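Local coordinates for diguanylate cyclase (Xanthomonas campestris pv. campestris, PDB 5H5O) that binds cyclic GMP through its cyclic nucleotide-binding domain and probably makes cyclic di-GMP from GTP through a GGDEF domain that this fragment lacks, at the interface of chains A and B. Coordinates in Å, arbitrary orientation; residue numbers count along the deposited sequence, not the author numbering. Chains: chain A/B, Diguanylate cyclase.

The interface of chains A and B. Residues chain A 110, 113-114, 117; chain B 72, 113-114, 117.
With chi1 -72° in A:Ile117 and -70° in B:Ile117, CG1 is anti to the carbonyl carbon in both residues, and this sends the ethyl branch towards the partner helix. The methyl CG2 is left anti to the backbone N. The two branches meet obliquely near the two-fold axis, where CG1 of A:Ile117 lies 3.5 Å from CG1 of B:Ile117. These residues belong to helix 106-121 of chain A and its counterpart in chain B, which pair across the dimer of cyclic nucleotide-binding domains. The structure alone does not show that this dimer is the biological one.

One turn earlier, A:Leu113 and B:Leu113 come together at their bases, CB to CB at 4.1 Å. Each leucine then sends a branch to the opposite isoleucine. CD2 of A:Leu113 is 4.0 Å from CD1 of B:Ile117, and CD2 of B:Leu113 is 4.0 Å from CD1 of A:Ile117. In both pairs the side chains run nearly perpendicular. The four residues thus form a small apolar core.

B:Leu72, in the short helix 68-72, adds a wall beside this core. Its CD1 touches CD1 of A:Ile117 at 3.7 Å. CD1 of A:Ile117 thus faces two neighbouring methyls of chain B, one from B:Leu72 and one from B:Leu113. Helix 68-72 itself contains the cyclic GMP-binding residues Glu68 and Gly70, so the nucleotide site and the dimer contact may be coupled, though this is an inference.

The other branch of B:Leu113 points across onto the chain A helix, against A:Ala110 and the backbone N of A:Arg114. Its CD1 methyl rests 3.4 Å from the carbonyl O of A:Ala110.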
loop_
_atom_site.group_PDB
_atom_site.type_symbol
_atom_site.label_atom_id
_atom_site.label_comp_id
_atom_site.label_asym_id
_atom_site.label_seq_id
_atom_site.Cartn_x
_atom_site.Cartn_y
_atom_site.Cartn_z
ATOM N N ALA A 110 1.935 4.333 -10.045
ATOM C CA ALA A 110 2.815 4.321 -8.874
ATOM C C ALA A 110 2.403 5.413 -7.907
ATOM O O ALA A 110 2.365 5.214 -6.690
ATOM C CB ALA A 110 4.288 4.488 -9.287
ATOM N N LEU A 113 -0.692 4.260 -6.262
ATOM C CA LEU A 113 -0.465 3.193 -5.282
ATOM C C LEU A 113 0.152 3.744 -4.000
ATOM O O LEU A 113 -0.119 3.287 -2.882
ATOM C CB LEU A 113 0.450 2.120 -5.878
ATOM C CG LEU A 113 -0.182 1.247 -6.959
ATOM C CD1 LEU A 113 0.862 0.322 -7.607
ATOM C CD2 LEU A 113 -1.344 0.436 -6.389
ATOM N N ARG A 114 1.022 4.719 -4.179
ATOM C CA ARG A 114 1.639 5.412 -3.072
ATOM C C ARG A 114 0.575 6.094 -2.203
ATOM O O ARG A 114 0.567 5.933 -0.977
ATOM C CB ARG A 114 2.609 6.439 -3.643
ATOM C CG ARG A 114 3.471 7.115 -2.642
ATOM C CD ARG A 114 4.704 7.633 -3.339
ATOM N NE ARG A 114 5.474 8.495 -2.460
ATOM C CZ ARG A 114 6.471 9.263 -2.880
ATOM N NH1 ARG A 114 6.810 9.262 -4.168
ATOM N NH2 ARG A 114 7.121 10.030 -2.015
ATOM N N ILE A 117 -1.397 3.437 -0.156
ATOM C CA ILE A 117 -0.692 2.975 1.045
ATOM C C ILE A 117 -0.883 3.924 2.232
ATOM O O ILE A 117 -1.192 3.482 3.331
ATOM C CB ILE A 117 0.803 2.794 0.774
ATOM C CG1 ILE A 117 1.013 1.560 -0.096
ATOM C CG2 ILE A 117 1.581 2.638 2.088
ATOM C CD1 ILE A 117 2.341 1.559 -0.838
ATOM N N LEU B 72 7.281 5.944 2.886
ATOM C CA LEU B 72 6.177 6.300 1.996
ATOM C C LEU B 72 5.135 7.222 2.636
ATOM O O LEU B 72 4.352 7.865 1.940
ATOM C CB LEU B 72 5.485 5.028 1.499
ATOM C CG LEU B 72 6.283 4.103 0.577
ATOM C CD1 LEU B 72 5.614 2.742 0.447
ATOM C CD2 LEU B 72 6.478 4.742 -0.788
ATOM N N LEU B 113 5.547 -1.440 -5.128
ATOM C CA LEU B 113 4.500 -0.876 -4.257
ATOM C C LEU B 113 3.342 -1.855 -4.114
ATOM O O LEU B 113 2.755 -2.034 -3.041
ATOM C CB LEU B 113 3.997 0.466 -4.825
ATOM C CG LEU B 113 4.997 1.633 -4.746
ATOM C CD1 LEU B 113 4.432 2.906 -5.403
ATOM C CD2 LEU B 113 5.431 1.922 -3.291
ATOM N N ARG B 114 3.014 -2.495 -5.221
ATOM C CA ARG B 114 1.941 -3.468 -5.253
ATOM C C ARG B 114 2.191 -4.626 -4.292
ATOM O O ARG B 114 1.317 -4.992 -3.494
ATOM C CB ARG B 114 1.804 -3.984 -6.677
ATOM C CG ARG B 114 0.542 -4.732 -6.956
ATOM C CD ARG B 114 0.314 -4.759 -8.449
ATOM N NE ARG B 114 -0.686 -5.746 -8.820
ATOM C CZ ARG B 114 -1.002 -6.033 -10.076
ATOM N NH1 ARG B 114 -0.385 -5.401 -11.071
ATOM N NH2 ARG B 114 -1.928 -6.948 -10.335
ATOM N N ILE B 117 1.812 -3.550 -0.681
ATOM C CA ILE B 117 0.434 -3.498 -0.208
ATOM C C ILE B 117 -0.040 -4.882 0.210
ATOM O O ILE B 117 -0.635 -5.033 1.266
ATOM C CB ILE B 117 -0.499 -2.926 -1.267
ATOM C CG1 ILE B 117 -0.208 -1.442 -1.435
ATOM C CG2 ILE B 117 -1.972 -3.146 -0.866
ATOM C CD1 ILE B 117 -1.018 -0.774 -2.547
#